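Local coordinates for protein endolysin (Clostridium phage phiCD27, PDB 3QAY) that probably cleaves the amide bond between N-acetylmuramic acid and L-alanine in clostridial peptidoglycan as a zinc-dependent phage amidase, at residues A[3-14]-A[48-59]; A[25-35]-A[81-89]. All blocks are in the same frame, centred on the assembly; numbering follows the deposited sequence.

Contact 1 (A[3-14]-A[48-59]); sequences KICITVGHSILK and KVDVIICPEKQF. With ZN (zinc ion), chain E; PO4 (phosphate ion), chain G.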
loop_
_atom_site.group_PDB
_atom_site.type_symbol
_atom_site.label_atom_id
_atom_site.label_comp_id
_atom_site.label_asym_id
_atom_site.label_seq_id
_atom_site.Cartn_x
_atom_site.Cartn_y
_atom_site.Cartn_z
ATOM N N LYS A 3 -5.278 2.971 -15.490
ATOM C CA LYS A 3 -5.508 1.610 -15.001
ATOM C C LYS A 3 -4.519 1.328 -13.865
ATOM O O LYS A 3 -3.300 1.364 -14.067
ATOM C CB LYS A 3 -5.343 0.577 -16.116
ATOM C CG LYS A 3 -5.871 -0.811 -15.729
ATOM C CD LYS A 3 -5.671 -1.847 -16.823
ATOM C CE LYS A 3 -6.233 -3.189 -16.383
ATOM N NZ LYS A 3 -6.077 -4.252 -17.416
ATOM N N ILE A 4 -5.048 1.048 -12.677
ATOM C CA ILE A 4 -4.241 0.984 -11.469
ATOM C C ILE A 4 -4.297 -0.408 -10.864
ATOM O O ILE A 4 -5.355 -1.039 -10.818
ATOM C CB ILE A 4 -4.716 2.017 -10.413
ATOM C CG1 ILE A 4 -4.733 3.427 -10.997
ATOM C CG2 ILE A 4 -3.815 1.996 -9.188
ATOM C CD1 ILE A 4 -5.212 4.495 -10.018
ATOM N N CYS A 5 -3.149 -0.892 -10.408
ATOM C CA CYS A 5 -3.086 -2.177 -9.724
ATOM C C CYS A 5 -2.793 -1.915 -8.265
ATOM O O CYS A 5 -1.872 -1.162 -7.954
ATOM C CB CYS A 5 -1.984 -3.051 -10.306
ATOM S SG CYS A 5 -1.855 -4.696 -9.534
ATOM N N ILE A 6 -3.588 -2.514 -7.379
ATOM C CA ILE A 6 -3.327 -2.456 -5.947
ATOM C C ILE A 6 -3.009 -3.865 -5.472
ATOM O O ILE A 6 -3.853 -4.759 -5.572
ATOM C CB ILE A 6 -4.537 -1.928 -5.139
ATOM C CG1 ILE A 6 -4.921 -0.520 -5.579
ATOM C CG2 ILE A 6 -4.220 -1.911 -3.639
ATOM C CD1 ILE A 6 -6.231 -0.033 -4.960
ATOM N N THR A 7 -1.785 -4.073 -4.994
ATOM C CA THR A 7 -1.438 -5.324 -4.346
ATOM C C THR A 7 -1.486 -5.140 -2.834
ATOM O O THR A 7 -1.148 -4.076 -2.324
ATOM C CB THR A 7 -0.049 -5.830 -4.755
ATOM O OG1 THR A 7 0.942 -4.857 -4.428
ATOM C CG2 THR A 7 0.003 -6.119 -6.244
ATOM N N VAL A 8 -1.942 -6.175 -2.130
ATOM C CA VAL A 8 -1.860 -6.214 -0.679
ATOM C C VAL A 8 -0.583 -6.956 -0.308
ATOM O O VAL A 8 -0.356 -8.083 -0.754
ATOM C CB VAL A 8 -3.083 -6.913 -0.060
ATOM C CG1 VAL A 8 -2.855 -7.221 1.413
ATOM C CG2 VAL A 8 -4.337 -6.049 -0.262
ATOM N N GLY A 9 0.255 -6.307 0.494
ATOM C CA GLY A 9 1.493 -6.899 0.950
ATOM C C GLY A 9 1.264 -8.086 1.865
ATOM O O GLY A 9 0.269 -8.144 2.593
ATOM N N HIS A 10 2.186 -9.044 1.790
ATOM C CA HIS A 10 2.217 -10.222 2.658
ATOM C C HIS A 10 1.116 -11.222 2.331
ATOM O O HIS A 10 0.403 -11.062 1.341
ATOM C CB HIS A 10 2.209 -9.786 4.123
ATOM C CG HIS A 10 3.235 -8.741 4.419
ATOM N ND1 HIS A 10 4.583 -9.020 4.454
ATOM C CD2 HIS A 10 3.119 -7.410 4.633
ATOM C CE1 HIS A 10 5.252 -7.912 4.715
ATOM N NE2 HIS A 10 4.387 -6.919 4.828
ATOM N N SER A 11 1.015 -12.274 3.142
ATOM C CA SER A 11 0.043 -13.344 2.929
ATOM C C SER A 11 -0.123 -14.204 4.176
ATOM O O SER A 11 0.638 -14.093 5.136
ATOM C CB SER A 11 0.497 -14.241 1.775
ATOM O OG SER A 11 1.715 -14.899 2.085
ATOM N N ILE A 12 -1.125 -15.073 4.141
ATOM C CA ILE A 12 -1.280 -16.114 5.137
ATOM C C ILE A 12 -0.822 -17.424 4.516
ATOM O O ILE A 12 -1.440 -17.915 3.566
ATOM C CB ILE A 12 -2.732 -16.233 5.610
ATOM C CG1 ILE A 12 -3.141 -14.971 6.363
ATOM C CG2 ILE A 12 -2.901 -17.458 6.508
ATOM C CD1 ILE A 12 -4.552 -14.998 6.883
ATOM N N LEU A 13 0.261 -17.985 5.056
ATOM C CA LEU A 13 0.817 -19.244 4.556
ATOM C C LEU A 13 -0.118 -20.425 4.815
ATOM O O LEU A 13 -1.124 -20.299 5.512
ATOM C CB LEU A 13 2.196 -19.539 5.184
ATOM C CG LEU A 13 3.491 -18.897 4.646
ATOM C CD1 LEU A 13 3.271 -18.025 3.402
ATOM C CD2 LEU A 13 4.239 -18.139 5.736
ATOM N N LYS A 14 0.238 -21.574 4.244
ATOM C CA LYS A 14 -0.496 -22.823 4.434
ATOM C C LYS A 14 -0.512 -23.265 5.898
ATOM O O LYS A 14 -1.485 -23.860 6.362
ATOM C CB LYS A 14 0.127 -23.920 3.569
ATOM C CG LYS A 14 -0.682 -25.206 3.520
ATOM C CD LYS A 14 -0.012 -26.245 2.642
ATOM C CE LYS A 14 -0.982 -27.365 2.293
ATOM N NZ LYS A 14 -2.178 -26.846 1.557
ATOM N N LYS A 48 -9.726 2.774 -13.588
ATOM C CA LYS A 48 -9.973 1.350 -13.483
ATOM C C LYS A 48 -8.936 0.751 -12.543
ATOM O O LYS A 48 -7.754 1.104 -12.604
ATOM C CB LYS A 48 -9.925 0.671 -14.848
ATOM C CG LYS A 48 -11.231 0.779 -15.631
ATOM C CD LYS A 48 -11.143 0.037 -16.969
ATOM C CE LYS A 48 -11.139 -1.491 -16.816
ATOM N NZ LYS A 48 -12.419 -2.034 -16.277
ATOM N N VAL A 49 -9.394 -0.148 -11.674
ATOM C CA VAL A 49 -8.554 -0.725 -10.637
ATOM C C VAL A 49 -8.747 -2.233 -10.530
ATOM O O VAL A 49 -9.879 -2.729 -10.574
ATOM C CB VAL A 49 -8.859 -0.112 -9.253
ATOM C CG1 VAL A 49 -7.876 -0.644 -8.207
ATOM C CG2 VAL A 49 -8.804 1.395 -9.311
ATOM N N ASP A 50 -7.625 -2.940 -10.410
ATOM C CA ASP A 50 -7.596 -4.350 -10.050
ATOM C C ASP A 50 -6.888 -4.485 -8.720
ATOM O O ASP A 50 -5.805 -3.931 -8.528
ATOM C CB ASP A 50 -6.816 -5.171 -11.082
ATOM C CG ASP A 50 -7.516 -5.263 -12.410
ATOM O OD1 ASP A 50 -8.761 -5.159 -12.444
ATOM O OD2 ASP A 50 -6.812 -5.448 -13.425
ATOM N N VAL A 51 -7.500 -5.228 -7.806
ATOM C CA VAL A 51 -6.905 -5.502 -6.513
ATOM C C VAL A 51 -6.334 -6.911 -6.545
ATOM O O VAL A 51 -7.044 -7.857 -6.900
ATOM C CB VAL A 51 -7.942 -5.390 -5.378
ATOM C CG1 VAL A 51 -7.329 -5.840 -4.057
ATOM C CG2 VAL A 51 -8.466 -3.960 -5.276
ATOM N N ILE A 52 -5.059 -7.045 -6.182
ATOM C CA ILE A 52 -4.386 -8.343 -6.148
ATOM C C ILE A 52 -4.034 -8.696 -4.717
ATOM O O ILE A 52 -3.226 -8.021 -4.090
ATOM C CB ILE A 52 -3.071 -8.344 -6.977
ATOM C CG1 ILE A 52 -3.326 -7.926 -8.427
ATOM C CG2 ILE A 52 -2.409 -9.721 -6.930
ATOM C CD1 ILE A 52 -4.292 -8.803 -9.156
ATOM N N ILE A 53 -4.648 -9.753 -4.200
ATOM C CA ILE A 53 -4.357 -10.245 -2.863
ATOM C C ILE A 53 -3.970 -11.709 -2.993
ATOM O O ILE A 53 -4.617 -12.467 -3.723
ATOM C CB ILE A 53 -5.575 -10.104 -1.926
ATOM C CG1 ILE A 53 -6.149 -8.685 -2.013
ATOM C CG2 ILE A 53 -5.180 -10.431 -0.489
ATOM C CD1 ILE A 53 -7.292 -8.390 -1.041
ATOM N N CYS A 54 -2.900 -12.099 -2.312
ATOM C CA CYS A 54 -2.441 -13.478 -2.363
ATOM C C CYS A 54 -3.502 -14.432 -1.822
ATOM O O CYS A 54 -4.196 -14.103 -0.860
ATOM C CB CYS A 54 -1.149 -13.650 -1.567
ATOM S SG CYS A 54 0.276 -12.925 -2.372
ATOM N N PRO A 55 -3.639 -15.613 -2.444
ATOM C CA PRO A 55 -4.489 -16.628 -1.850
ATOM C C PRO A 55 -4.020 -16.918 -0.434
ATOM O O PRO A 55 -2.821 -16.838 -0.155
ATOM C CB PRO A 55 -4.274 -17.857 -2.744
ATOM C CG PRO A 55 -3.619 -17.362 -3.972
ATOM C CD PRO A 55 -2.913 -16.108 -3.629
ATOM N N GLU A 56 -4.967 -17.232 0.446
ATOM C CA GLU A 56 -4.658 -17.591 1.825
ATOM C C GLU A 56 -4.548 -19.107 2.004
ATOM O O GLU A 56 -5.289 -19.878 1.379
ATOM C CB GLU A 56 -5.712 -17.014 2.769
ATOM C CG GLU A 56 -5.717 -15.491 2.801
ATOM C CD GLU A 56 -6.851 -14.903 3.619
ATOM O OE1 GLU A 56 -7.622 -15.676 4.218
ATOM O OE2 GLU A 56 -6.971 -13.659 3.664
ATOM N N LYS A 57 -3.610 -19.515 2.860
ATOM C CA LYS A 57 -3.373 -20.921 3.200
ATOM C C LYS A 57 -3.021 -21.806 1.990
ATOM O O LYS A 57 -3.317 -23.001 1.966
ATOM C CB LYS A 57 -4.548 -21.473 4.014
ATOM C CG LYS A 57 -4.829 -20.624 5.261
ATOM C CD LYS A 57 -5.603 -21.365 6.345
ATOM C CE LYS A 57 -5.707 -20.506 7.609
ATOM N NZ LYS A 57 -6.639 -21.079 8.627
ATOM N N GLN A 58 -2.357 -21.200 1.006
ATOM C CA GLN A 58 -1.905 -21.894 -0.195
ATOM C C GLN A 58 -0.385 -22.041 -0.188
ATOM O O GLN A 58 0.135 -23.128 -0.438
ATOM C CB GLN A 58 -2.357 -21.129 -1.445
ATOM C CG GLN A 58 -2.100 -21.856 -2.765
ATOM C CD GLN A 58 -2.506 -21.035 -3.986
ATOM O OE1 GLN A 58 -3.676 -20.692 -4.161
ATOM N NE2 GLN A 58 -1.539 -20.736 -4.843
ATOM N N PHE A 59 0.316 -20.949 0.117
ATOM C CA PHE A 59 1.779 -20.896 0.025
ATOM C C PHE A 59 2.503 -21.682 1.110
ATOM O O PHE A 59 2.126 -21.636 2.282
ATOM C CB PHE A 59 2.284 -19.446 0.102
ATOM C CG PHE A 59 1.753 -18.539 -0.975
ATOM C CD1 PHE A 59 1.254 -19.040 -2.176
ATOM C CD2 PHE A 59 1.780 -17.161 -0.787
ATOM C CE1 PHE A 59 0.778 -18.178 -3.158
ATOM C CE2 PHE A 59 1.309 -16.299 -1.767
ATOM C CZ PHE A 59 0.810 -16.808 -2.954
HETATM ZN ZN ZN E . 4.733 -4.956 5.030
HETATM P P PO4 G . -11.158 -6.089 -7.991
HETATM O O1 PO4 G . -11.385 -7.339 -7.182
HETATM O O2 PO4 G . -11.085 -4.918 -7.041
HETATM O O3 PO4 G . -9.891 -6.222 -8.798
HETATM O O4 PO4 G . -12.296 -5.882 -8.961
HETATM O O HOH W 1 -7.308 -6.029 -15.993
HETATM O O HOH W 2 -1.004 -18.639 0.786
HETATM O O HOH W 3 6.938 -5.638 4.278
#
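I4 and I6 bind the edge strand 48-52 through both their backbone N and O, and V8 N adds a fifth bond, in the regular pattern of two parallel strands. The bonds are short and straight: I6 N to D50 O is 2.9 Å at 173°, and I52 N to I6 O is 2.7 Å. Beyond the strands the segments meet again where K57 N reaches I12 O, from above the carbonyl plane, and K14 N reaches F59 O at 2.7 Å. A water here donates to the carbonyls of I12 and P55 and accepts from F59 N.

Apolar contacts lie on both faces of the sheet. On the side facing helix 27-44, I6 CD1 touches V49 CG1 at 3.7 Å; just past the last paired residues, V8 CG2 packs on I53 CG1 at 3.6 Å. On the other face, C5 SG, beside its own carbonyl carbon (chi1 -179°), leans along the strand to meet I52 CG1 at 3.7 Å. Farther on, L13 CD1 lies against F59 CB, the two side chains nearly perpendicular, while C54 SG sits in plane at the F59 ring edge.

Among the polar groups, K3 NZ and D50 OD2 are joined through a water; each has a further partner, G76 O and Y78 OH respectively. V51 N donates at 2.8 Å to O3 of a phosphate ion, probably from the crystallisation liquor, which R43 also holds.

With helix 27-44 between them in sequence, these strands form a beta-alpha-beta unit of the amidase alpha/beta fold, and the loop after strand 3-8 delivers H10 to zinc.

Contact 2 (A[25-35]-A[81-89]); sequences VNEYQYNKSLA and LIELHLNAS. With ZN (zinc ion), chain E.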
loop_
_atom_site.group_PDB
_atom_site.type_symbol
_atom_site.label_atom_id
_atom_site.label_comp_id
_atom_site.label_asym_id
_atom_site.label_seq_id
_atom_site.Cartn_x
_atom_site.Cartn_y
_atom_site.Cartn_z
ATOM N N VAL A 25 -2.763 -3.734 15.418
ATOM C CA VAL A 25 -3.580 -4.277 14.339
ATOM C C VAL A 25 -2.695 -5.152 13.455
ATOM O O VAL A 25 -1.488 -4.920 13.353
ATOM C CB VAL A 25 -4.228 -3.149 13.497
ATOM C CG1 VAL A 25 -3.157 -2.323 12.779
ATOM C CG2 VAL A 25 -5.262 -3.729 12.513
ATOM N N ASN A 26 -3.280 -6.178 12.840
ATOM C CA ASN A 26 -2.525 -6.998 11.903
ATOM C C ASN A 26 -2.402 -6.255 10.583
ATOM O O ASN A 26 -3.394 -5.755 10.052
ATOM C CB ASN A 26 -3.179 -8.366 11.699
ATOM C CG ASN A 26 -2.300 -9.311 10.906
ATOM O OD1 ASN A 26 -1.410 -9.981 11.456
ATOM N ND2 ASN A 26 -2.541 -9.376 9.609
ATOM N N GLU A 27 -1.181 -6.177 10.064
ATOM C CA GLU A 27 -0.903 -5.439 8.837
ATOM C C GLU A 27 -1.673 -6.017 7.653
ATOM O O GLU A 27 -2.377 -5.291 6.956
ATOM C CB GLU A 27 0.598 -5.445 8.547
ATOM C CG GLU A 27 0.968 -4.986 7.156
ATOM C CD GLU A 27 2.455 -5.018 6.891
ATOM O OE1 GLU A 27 3.223 -5.540 7.731
ATOM O OE2 GLU A 27 2.854 -4.524 5.821
ATOM N N TYR A 28 -1.532 -7.322 7.431
ATOM C CA TYR A 28 -2.188 -7.980 6.298
ATOM C C TYR A 28 -3.699 -7.774 6.314
ATOM O O TYR A 28 -4.284 -7.389 5.297
ATOM C CB TYR A 28 -1.857 -9.472 6.276
ATOM C CG TYR A 28 -2.652 -10.271 5.269
ATOM C CD1 TYR A 28 -2.276 -10.315 3.929
ATOM C CD2 TYR A 28 -3.773 -10.995 5.659
ATOM C CE1 TYR A 28 -3.001 -11.063 3.001
ATOM C CE2 TYR A 28 -4.506 -11.733 4.742
ATOM C CZ TYR A 28 -4.118 -11.766 3.419
ATOM O OH TYR A 28 -4.847 -12.505 2.512
ATOM N N GLN A 29 -4.319 -8.019 7.469
ATOM C CA GLN A 29 -5.769 -7.897 7.616
ATOM C C GLN A 29 -6.233 -6.460 7.369
ATOM O O GLN A 29 -7.210 -6.254 6.651
ATOM C CB GLN A 29 -6.241 -8.369 9.001
ATOM C CG GLN A 29 -6.019 -9.868 9.295
ATOM C CD GLN A 29 -6.826 -10.804 8.388
ATOM O OE1 GLN A 29 -7.876 -10.431 7.852
ATOM N NE2 GLN A 29 -6.327 -12.023 8.210
ATOM N N TYR A 30 -5.543 -5.472 7.950
ATOM C CA TYR A 30 -5.910 -4.064 7.716
ATOM C C TYR A 30 -5.900 -3.745 6.223
ATOM O O TYR A 30 -6.879 -3.227 5.681
ATOM C CB TYR A 30 -4.984 -3.080 8.451
ATOM C CG TYR A 30 -5.420 -1.641 8.234
ATOM C CD1 TYR A 30 -6.433 -1.086 9.000
ATOM C CD2 TYR A 30 -4.860 -0.862 7.226
ATOM C CE1 TYR A 30 -6.859 0.216 8.799
ATOM C CE2 TYR A 30 -5.282 0.446 7.007
ATOM C CZ TYR A 30 -6.280 0.976 7.798
ATOM O OH TYR A 30 -6.710 2.265 7.594
ATOM N N ASN A 31 -4.798 -4.078 5.560
ATOM C CA ASN A 31 -4.638 -3.765 4.141
ATOM C C ASN A 31 -5.546 -4.586 3.220
ATOM O O ASN A 31 -5.954 -4.106 2.166
ATOM C CB ASN A 31 -3.161 -3.880 3.735
ATOM C CG ASN A 31 -2.304 -2.757 4.325
ATOM O OD1 ASN A 31 -1.204 -2.996 4.834
ATOM N ND2 ASN A 31 -2.807 -1.535 4.264
ATOM N N LYS A 32 -5.888 -5.804 3.633
ATOM C CA LYS A 32 -6.931 -6.583 2.960
ATOM C C LYS A 32 -8.274 -5.827 2.990
ATOM O O LYS A 32 -9.039 -5.864 2.022
ATOM C CB LYS A 32 -7.057 -7.972 3.610
ATOM C CG LYS A 32 -8.211 -8.830 3.108
ATOM C CD LYS A 32 -8.256 -10.180 3.811
ATOM C CE LYS A 32 -9.351 -11.076 3.232
ATOM N NZ LYS A 32 -9.391 -12.406 3.906
ATOM N N SER A 33 -8.547 -5.148 4.101
ATOM C CA SER A 33 -9.758 -4.331 4.250
ATOM C C SER A 33 -9.679 -2.992 3.514
ATOM O O SER A 33 -10.651 -2.573 2.905
ATOM C CB SER A 33 -10.067 -4.082 5.733
ATOM O OG SER A 33 -10.533 -5.264 6.353
ATOM N N LEU A 34 -8.531 -2.323 3.588
ATOM C CA LEU A 34 -8.326 -1.032 2.907
ATOM C C LEU A 34 -8.349 -1.118 1.370
ATOM O O LEU A 34 -8.893 -0.241 0.700
ATOM C CB LEU A 34 -6.987 -0.427 3.337
ATOM C CG LEU A 34 -6.607 0.914 2.688
ATOM C CD1 LEU A 34 -7.666 1.959 2.992
ATOM C CD2 LEU A 34 -5.224 1.365 3.172
ATOM N N ALA A 35 -7.729 -2.160 0.824
ATOM C CA ALA A 35 -7.519 -2.273 -0.628
ATOM C C ALA A 35 -8.784 -2.023 -1.468
ATOM O O ALA A 35 -8.749 -1.209 -2.386
ATOM C CB ALA A 35 -6.891 -3.631 -0.979
ATOM N N LEU A 81 1.224 0.817 -10.171
ATOM C CA LEU A 81 1.090 -0.194 -9.125
ATOM C C LEU A 81 1.261 0.445 -7.751
ATOM O O LEU A 81 2.180 1.235 -7.540
ATOM C CB LEU A 81 2.140 -1.293 -9.309
ATOM C CG LEU A 81 2.344 -2.293 -8.162
ATOM C CD1 LEU A 81 1.060 -3.064 -7.863
ATOM C CD2 LEU A 81 3.491 -3.244 -8.494
ATOM N N ILE A 82 0.361 0.103 -6.832
ATOM C CA ILE A 82 0.463 0.505 -5.436
ATOM C C ILE A 82 0.434 -0.765 -4.603
ATOM O O ILE A 82 -0.476 -1.581 -4.766
ATOM C CB ILE A 82 -0.732 1.391 -5.001
ATOM C CG1 ILE A 82 -0.749 2.712 -5.771
ATOM C CG2 ILE A 82 -0.687 1.660 -3.495
ATOM C CD1 ILE A 82 -2.094 3.404 -5.740
ATOM N N GLU A 83 1.427 -0.957 -3.739
ATOM C CA GLU A 83 1.360 -2.043 -2.757
ATOM C C GLU A 83 1.185 -1.468 -1.361
ATOM O O GLU A 83 1.926 -0.584 -0.946
ATOM C CB GLU A 83 2.579 -2.959 -2.793
ATOM C CG GLU A 83 2.414 -4.180 -1.871
ATOM C CD GLU A 83 3.371 -5.301 -2.196
ATOM O OE1 GLU A 83 4.434 -5.361 -1.546
ATOM O OE2 GLU A 83 3.073 -6.110 -3.109
ATOM N N LEU A 84 0.202 -2.008 -0.650
ATOM C CA LEU A 84 -0.198 -1.509 0.648
ATOM C C LEU A 84 0.505 -2.281 1.743
ATOM O O LEU A 84 0.429 -3.524 1.803
ATOM C CB LEU A 84 -1.717 -1.640 0.817
ATOM C CG LEU A 84 -2.570 -0.828 -0.161
ATOM C CD1 LEU A 84 -4.052 -1.063 0.099
ATOM C CD2 LEU A 84 -2.228 0.647 -0.049
ATOM N N HIS A 85 1.192 -1.527 2.599
ATOM C CA HIS A 85 1.825 -2.041 3.800
ATOM C C HIS A 85 1.483 -1.170 5.004
ATOM O O HIS A 85 0.937 -0.070 4.873
ATOM C CB HIS A 85 3.348 -2.067 3.632
ATOM C CG HIS A 85 3.833 -3.145 2.714
ATOM N ND1 HIS A 85 4.345 -4.338 3.174
ATOM C CD2 HIS A 85 3.877 -3.213 1.363
ATOM C CE1 HIS A 85 4.690 -5.093 2.146
ATOM N NE2 HIS A 85 4.410 -4.437 1.034
ATOM N N LEU A 86 1.795 -1.706 6.180
ATOM C CA LEU A 86 1.874 -0.933 7.403
ATOM C C LEU A 86 3.284 -1.141 7.933
ATOM O O LEU A 86 3.905 -2.188 7.690
ATOM C CB LEU A 86 0.839 -1.392 8.437
ATOM C CG LEU A 86 -0.645 -1.115 8.180
ATOM C CD1 LEU A 86 -1.484 -1.519 9.390
ATOM C CD2 LEU A 86 -0.917 0.344 7.827
ATOM N N ASN A 87 3.786 -0.137 8.638
ATOM C CA ASN A 87 5.144 -0.137 9.141
ATOM C C ASN A 87 5.190 -0.750 10.529
ATOM O O ASN A 87 4.152 -1.052 11.126
ATOM C CB ASN A 87 5.686 1.302 9.174
ATOM C CG ASN A 87 7.120 1.412 8.679
ATOM O OD1 ASN A 87 7.953 0.540 8.937
ATOM N ND2 ASN A 87 7.416 2.503 7.968
ATOM N N ALA A 88 6.406 -0.944 11.026
ATOM C CA ALA A 88 6.624 -1.458 12.362
ATOM C C ALA A 88 8.033 -1.113 12.826
ATOM O O ALA A 88 8.948 -0.972 12.015
ATOM C CB ALA A 88 6.408 -2.968 12.390
ATOM N N SER A 89 8.192 -0.956 14.135
ATOM C CA SER A 89 9.503 -0.788 14.738
ATOM C C SER A 89 9.473 -1.496 16.094
ATOM O O SER A 89 9.327 -2.721 16.142
ATOM C CB SER A 89 9.858 0.701 14.859
ATOM O OG SER A 89 8.979 1.387 15.741
HETATM ZN ZN ZN E . 4.733 -4.956 5.030
HETATM O O HOH W 4 -1.353 0.732 3.662
HETATM O O HOH W 3 6.938 -5.638 4.278
#
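E27 slides its aliphatic chain past L86 in the opposite direction, CG lying 3.8 Å from L86 CB. With CG anti to the backbone nitrogen (chi1 167°) and the chain extended, the carboxylate is carried from the first turn of the helix to the metal. OE2 binds zinc at 2.1 Å and also accepts L86 N, which comes at 3.0 Å from above the carboxylate plane; OE1 is held by A21 N. These bonds limit the carboxylate's rotation.

H85 binds the same zinc through ND1 at 2.0 Å. Its NE2 donates to E83 OE1 at 2.7 Å, with the oxygen in the ring plane, so this second-shell glutamate fixes the turn of the imidazole.

Apolar contact runs from V25, just ahead of the helix, to A35. L86 CD1 touches both V25 CG1 and Y30 CB, 3.9 Å from each, and L84 CD1 reaches A35 CA at 3.7 Å. N31 ND2 lies 3.6 Å from L84 CB and donates weakly to a water, which in turn donates to H85 O.

A helix packed across a central strand, each giving one ligand to a single zinc, makes up much of the metal site of this amidase.

In the fold
Contacts 1 and 2 have centres about 11 Å apart and converge on one zinc ion. H10, from the loop following strand 3-8 in contact 1, completes the protein ligands begun by E27 and H85 in contact 2; H10 NE2 lies 3.0 Å from E27 OE2, and one zinc-bound water serves both contacts. Away from the metal, E56 OE2 of 48-59 forms a salt bridge with K32 NZ and probably a hydrogen bond with Y28 OH, each at 2.7 Å, tying the loop after strand 48-52 to the helix. Strands 3-8 and 80-87 are sheet neighbours, and T7 OG1 of contact 1 is hydrogen-bonded to E83 OE2, on the same carboxylate whose OE1 takes the H85 bond.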